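SusD homolog (Bacteroides thetaiotaomicron VPI-5482, PDB 3IHV) probably binds glycans at the outer membrane and takes part in their uptake by a gut bacterium. Local coordinates at residues V277-A290 against S381-Y393. Numbering follows the deposited sequence.
With NA (sodium ion), chain F; EDO (1,2-ethanediol), chain L.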
loop_
_atom_site.group_PDB
_atom_site.type_symbol
_atom_site.label_atom_id
_atom_site.label_comp_id
_atom_site.label_asym_id
_atom_site.label_seq_id
_atom_site.Cartn_x
_atom_site.Cartn_y
_atom_site.Cartn_z
ATOM N N VAL A 277 17.057 -1.167 1.157
ATOM C CA VAL A 277 16.548 -0.368 2.278
ATOM C C VAL A 277 15.492 0.559 1.674
ATOM O O VAL A 277 15.519 0.840 0.460
ATOM C CB VAL A 277 17.654 0.412 2.964
ATOM C CG1 VAL A 277 18.619 -0.562 3.638
ATOM C CG2 VAL A 277 18.405 1.361 1.996
ATOM N N GLY A 278 14.572 1.026 2.503
ATOM C CA GLY A 278 13.547 1.915 2.048
ATOM C C GLY A 278 13.451 3.152 2.907
ATOM O O GLY A 278 14.277 3.404 3.783
ATOM N N ARG A 279 12.407 3.921 2.655
ATOM C CA ARG A 279 12.171 5.170 3.372
ATOM C C ARG A 279 11.062 5.067 4.415
ATOM O O ARG A 279 10.595 6.075 4.933
ATOM C CB ARG A 279 11.839 6.258 2.358
ATOM C CG ARG A 279 12.954 6.500 1.333
ATOM C CD ARG A 279 12.632 7.693 0.512
ATOM N NE ARG A 279 13.462 7.820 -0.686
ATOM C CZ ARG A 279 14.462 8.677 -0.843
ATOM N NH1 ARG A 279 14.798 9.521 0.120
ATOM N NH2 ARG A 279 15.136 8.703 -1.994
ATOM N N ILE A 280 10.650 3.847 4.743
ATOM C CA ILE A 280 9.520 3.634 5.657
ATOM C C ILE A 280 9.977 3.981 7.071
ATOM O O ILE A 280 11.088 3.608 7.499
ATOM C CB ILE A 280 8.955 2.202 5.588
ATOM C CG1 ILE A 280 8.785 1.673 4.133
ATOM C CG2 ILE A 280 7.662 2.121 6.400
ATOM C CD1 ILE A 280 7.980 2.547 3.150
ATOM N N GLY A 281 9.172 4.753 7.788
ATOM C CA GLY A 281 9.575 5.288 9.093
ATOM C C GLY A 281 10.514 6.499 8.987
ATOM O O GLY A 281 10.903 7.084 9.997
ATOM N N LYS A 282 10.876 6.890 7.760
ATOM C CA LYS A 282 11.747 8.032 7.545
ATOM C C LYS A 282 10.913 9.153 6.954
ATOM O O LYS A 282 10.521 10.076 7.660
ATOM C CB LYS A 282 12.936 7.637 6.638
ATOM C CG LYS A 282 13.707 6.387 7.152
ATOM C CD LYS A 282 14.231 6.539 8.557
ATOM C CE LYS A 282 15.422 7.456 8.646
ATOM N NZ LYS A 282 16.232 7.572 9.966
ATOM N N TRP A 283 10.560 9.033 5.677
ATOM C CA TRP A 283 9.780 10.052 5.014
ATOM C C TRP A 283 8.349 10.109 5.574
ATOM O O TRP A 283 7.716 11.173 5.617
ATOM C CB TRP A 283 9.746 9.754 3.514
ATOM C CG TRP A 283 9.682 10.962 2.637
ATOM C CD1 TRP A 283 10.746 11.612 2.093
ATOM C CD2 TRP A 283 8.506 11.636 2.147
ATOM N NE1 TRP A 283 10.318 12.648 1.305
ATOM C CE2 TRP A 283 8.946 12.677 1.308
ATOM C CE3 TRP A 283 7.140 11.459 2.333
ATOM C CZ2 TRP A 283 8.061 13.551 0.677
ATOM C CZ3 TRP A 283 6.278 12.312 1.700
ATOM C CH2 TRP A 283 6.744 13.339 0.869
ATOM N N ASN A 284 7.850 8.965 6.032
ATOM C CA ASN A 284 6.519 8.909 6.635
ATOM C C ASN A 284 6.612 8.536 8.110
ATOM O O ASN A 284 5.692 7.957 8.683
ATOM C CB ASN A 284 5.624 7.939 5.886
ATOM C CG ASN A 284 6.055 6.496 6.054
ATOM O OD1 ASN A 284 7.222 6.223 6.446
ATOM N ND2 ASN A 284 5.161 5.576 5.757
ATOM N N GLY A 285 7.736 8.853 8.722
ATOM C CA GLY A 285 7.930 8.538 10.118
ATOM C C GLY A 285 7.388 9.588 11.068
ATOM O O GLY A 285 6.648 10.501 10.676
ATOM N N VAL A 286 7.822 9.469 12.321
ATOM C CA VAL A 286 7.565 10.470 13.335
ATOM C C VAL A 286 8.726 11.431 13.205
ATOM O O VAL A 286 9.865 10.987 13.041
ATOM C CB VAL A 286 7.518 9.840 14.739
ATOM C CG1 VAL A 286 7.498 10.932 15.806
ATOM C CG2 VAL A 286 6.282 8.950 14.848
ATOM N N LYS A 287 8.464 12.737 13.260
ATOM C CA LYS A 287 9.529 13.731 13.154
ATOM C C LYS A 287 10.543 13.491 14.262
ATOM O O LYS A 287 10.192 13.484 15.434
ATOM C CB LYS A 287 8.927 15.141 13.213
ATOM C CG LYS A 287 9.878 16.270 12.918
ATOM C CD LYS A 287 10.372 16.257 11.492
ATOM C CE LYS A 287 10.824 17.622 10.976
ATOM N NZ LYS A 287 11.133 17.541 9.491
ATOM N N THR A 288 11.806 13.318 13.861
ATOM C CA THR A 288 12.911 12.951 14.772
ATOM C C THR A 288 14.224 13.589 14.364
ATOM O O THR A 288 14.598 13.574 13.177
ATOM C CB THR A 288 13.093 11.398 14.683
ATOM O OG1 THR A 288 11.832 10.746 14.856
ATOM C CG2 THR A 288 14.167 10.839 15.674
ATOM N N THR A 289 14.937 14.175 15.324
ATOM C CA THR A 289 16.226 14.764 15.027
ATOM C C THR A 289 17.341 13.723 14.990
ATOM O O THR A 289 17.272 12.689 15.639
ATOM C CB THR A 289 16.660 15.743 16.128
ATOM O OG1 THR A 289 16.664 15.052 17.382
ATOM C CG2 THR A 289 15.730 16.948 16.208
ATOM N N ALA A 290 18.368 14.029 14.205
ATOM C CA ALA A 290 19.565 13.226 14.148
ATOM C C ALA A 290 20.335 13.574 15.426
ATOM O O ALA A 290 20.326 14.753 15.849
ATOM C CB ALA A 290 20.391 13.594 12.880
ATOM N N SER A 381 21.543 -0.554 14.030
ATOM C CA SER A 381 21.969 -0.881 12.685
ATOM C C SER A 381 22.624 0.366 12.111
ATOM O O SER A 381 23.278 1.130 12.839
ATOM C CB SER A 381 20.791 -1.371 11.854
ATOM O OG SER A 381 21.268 -1.876 10.605
ATOM N N PHE A 382 22.456 0.616 10.829
ATOM C CA PHE A 382 23.078 1.785 10.282
ATOM C C PHE A 382 22.323 3.046 10.757
ATOM O O PHE A 382 21.144 2.999 11.129
ATOM C CB PHE A 382 23.149 1.675 8.767
ATOM C CG PHE A 382 21.793 1.557 8.109
ATOM C CD1 PHE A 382 21.050 2.679 7.834
ATOM C CD2 PHE A 382 21.290 0.333 7.763
ATOM C CE1 PHE A 382 19.833 2.586 7.237
ATOM C CE2 PHE A 382 20.049 0.227 7.143
ATOM C CZ PHE A 382 19.329 1.348 6.885
ATOM N N ILE A 383 23.039 4.163 10.753
ATOM C CA ILE A 383 22.472 5.462 11.075
ATOM C C ILE A 383 22.366 6.141 9.742
ATOM O O ILE A 383 23.371 6.261 9.029
ATOM C CB ILE A 383 23.414 6.254 11.984
ATOM C CG1 ILE A 383 23.538 5.536 13.333
ATOM C CG2 ILE A 383 22.953 7.736 12.134
ATOM C CD1 ILE A 383 24.423 6.260 14.333
ATOM N N ASN A 384 21.165 6.542 9.364
ATOM C CA ASN A 384 20.975 7.209 8.088
ATOM C C ASN A 384 19.780 8.145 8.238
ATOM O O ASN A 384 18.852 7.864 8.986
ATOM C CB ASN A 384 20.798 6.215 6.929
ATOM C CG ASN A 384 20.782 6.903 5.585
ATOM O OD1 ASN A 384 19.711 7.293 5.107
ATOM N ND2 ASN A 384 21.981 7.171 5.013
ATOM N N ASN A 385 19.815 9.276 7.564
ATOM C CA ASN A 385 18.722 10.236 7.719
ATOM C C ASN A 385 17.551 10.026 6.761
ATOM O O ASN A 385 16.531 10.716 6.856
ATOM C CB ASN A 385 19.263 11.659 7.561
ATOM C CG ASN A 385 20.243 12.056 8.683
ATOM O OD1 ASN A 385 20.260 11.460 9.760
ATOM N ND2 ASN A 385 21.054 13.086 8.426
ATOM N N ASP A 386 17.727 9.114 5.816
ATOM C CA ASP A 386 16.748 8.896 4.767
ATOM C C ASP A 386 16.203 7.485 4.617
ATOM O O ASP A 386 15.087 7.320 4.134
ATOM C CB ASP A 386 17.379 9.271 3.428
ATOM C CG ASP A 386 17.778 10.721 3.377
ATOM O OD1 ASP A 386 16.885 11.584 3.466
ATOM O OD2 ASP A 386 18.983 10.987 3.297
ATOM N N LYS A 387 16.992 6.485 5.001
ATOM C CA LYS A 387 16.619 5.098 4.750
ATOM C C LYS A 387 16.561 4.292 6.038
ATOM O O LYS A 387 17.167 4.667 7.045
ATOM C CB LYS A 387 17.612 4.427 3.794
ATOM C CG LYS A 387 17.912 5.111 2.443
ATOM C CD LYS A 387 16.671 5.377 1.647
ATOM C CE LYS A 387 16.969 5.505 0.136
ATOM N NZ LYS A 387 18.246 6.208 -0.169
ATOM N N SER A 388 15.915 3.132 5.959
ATOM C CA SER A 388 15.742 2.287 7.120
ATOM C C SER A 388 15.559 0.836 6.706
ATOM O O SER A 388 15.425 0.539 5.534
ATOM C CB SER A 388 14.478 2.704 7.895
ATOM O OG SER A 388 13.298 2.288 7.197
ATOM N N ASN A 389 15.517 -0.044 7.717
ATOM C CA ASN A 389 15.146 -1.446 7.537
ATOM C C ASN A 389 13.675 -1.695 7.904
ATOM O O ASN A 389 13.275 -2.839 8.083
ATOM C CB ASN A 389 16.069 -2.312 8.390
ATOM C CG ASN A 389 17.464 -2.255 7.903
ATOM O OD1 ASN A 389 17.692 -2.202 6.690
ATOM N ND2 ASN A 389 18.416 -2.253 8.823
ATOM N N VAL A 390 12.840 -0.667 7.984
ATOM C CA VAL A 390 11.428 -0.835 8.289
ATOM C C VAL A 390 10.668 -1.423 7.085
ATOM O O VAL A 390 10.856 -0.999 5.942
ATOM C CB VAL A 390 10.759 0.486 8.750
ATOM C CG1 VAL A 390 9.243 0.306 8.988
ATOM C CG2 VAL A 390 11.465 1.030 10.013
ATOM N N ASN A 391 9.807 -2.401 7.347
ATOM C CA ASN A 391 9.073 -3.069 6.275
ATOM C C ASN A 391 7.790 -2.366 5.867
ATOM O O ASN A 391 7.414 -1.379 6.491
ATOM C CB ASN A 391 8.819 -4.526 6.650
ATOM C CG ASN A 391 10.086 -5.301 6.801
ATOM O OD1 ASN A 391 11.162 -4.863 6.372
ATOM N ND2 ASN A 391 9.999 -6.478 7.458
ATOM N N TRP A 392 7.172 -2.865 4.802
ATOM C CA TRP A 392 5.955 -2.258 4.242
ATOM C C TRP A 392 4.806 -3.232 4.027
ATOM O O TRP A 392 4.885 -4.142 3.186
ATOM C CB TRP A 392 6.244 -1.532 2.911
ATOM C CG TRP A 392 5.042 -0.779 2.462
ATOM C CD1 TRP A 392 4.238 -1.053 1.397
ATOM C CD2 TRP A 392 4.513 0.391 3.073
ATOM N NE1 TRP A 392 3.207 -0.147 1.334
ATOM C CE2 TRP A 392 3.340 0.755 2.348
ATOM C CE3 TRP A 392 4.859 1.116 4.213
ATOM C CZ2 TRP A 392 2.563 1.853 2.688
ATOM C CZ3 TRP A 392 4.103 2.217 4.550
ATOM C CH2 TRP A 392 2.959 2.580 3.790
ATOM N N TYR A 393 3.729 -3.044 4.772
ATOM C CA TYR A 393 2.541 -3.857 4.569
ATOM C C TYR A 393 1.768 -3.373 3.333
ATOM O O TYR A 393 1.194 -2.265 3.324
ATOM C CB TYR A 393 1.547 -3.793 5.720
ATOM C CG TYR A 393 1.975 -4.441 7.022
ATOM C CD1 TYR A 393 2.174 -5.829 7.105
ATOM C CD2 TYR A 393 2.101 -3.682 8.167
ATOM C CE1 TYR A 393 2.518 -6.432 8.298
ATOM C CE2 TYR A 393 2.457 -4.271 9.390
ATOM C CZ TYR A 393 2.651 -5.649 9.442
ATOM O OH TYR A 393 2.989 -6.224 10.637
HETATM NA NA NA F . 13.233 -5.106 7.692
HETATM C C1 EDO L . 15.586 0.851 11.729
HETATM O O1 EDO L . 15.216 0.428 10.422
HETATM C C2 EDO L . 16.364 2.147 11.659
HETATM O O2 EDO L . 16.947 2.287 10.364
HETATM O O HOH W 1 17.038 4.727 9.766
HETATM O O HOH W 2 12.771 -7.407 7.237
HETATM O O HOH W 3 11.658 -4.340 9.900
HETATM O O HOH W 4 14.721 -5.596 9.412
#
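Gly278 and Ser388 form a single antiparallel bridge, a hydrogen-bonded pair in which Gly278 N donates to Ser388 O over 3.2 Å and Ser388 N returns a bond to Gly278 O at 2.7 Å, so two irregular loops are pinned without becoming a sheet. The serine then uses its side chain as well. A chi1 of 74° turns OG back over its own main chain, where it donates to Ile280 O at 2.6 Å, in the carbonyl plane, and accepts from Val390 N, closing an ST turn. One hydroxyl thus ties its own loop in shape and holds the other.

Lys282 illustrates how a buried ammonium is satisfied by two carbonyls and a water: two successive kinks (chi2 -57°, chi3 -74°) fold its chain over the backbone of Asp386 and Lys387, and NZ meets Asn384 O at 2.8 Å. Water 1, which also bonds to Lys387 O, and Ser297 O are the further partners. Asn384 in turn shapes that receiving loop: its OD1 accepts from Asp386 N in an Asx turn and from Lys387 N as well, which makes an Asx motif, the two donors coming from opposite faces of the amide plane.

Within the SusD family region, 381-393 leads into strand 392-396, which pairs with strand 259-263, and it carries part of a sodium site: Asn389 O and Asn391 OD1 bind the ion at 2.3 and 2.5 Å, with Phe265 and three waters.

Side chains pack on both sides of the bridge along the chain. Ile280 wedges between Val390 and Trp392, its CG2 lying 3.5 Å from Val390 CG1 while CD1 approaches the indole at CE3. Val277 spreads its methyls, CG1 to the Phe382 ring and CG2 to Lys387 CB. Separately, Lys387 CE rides over one face of the Arg279 guanidinium, whose NE forms a salt bridge with Asp34 that probably offsets the nearby like charges.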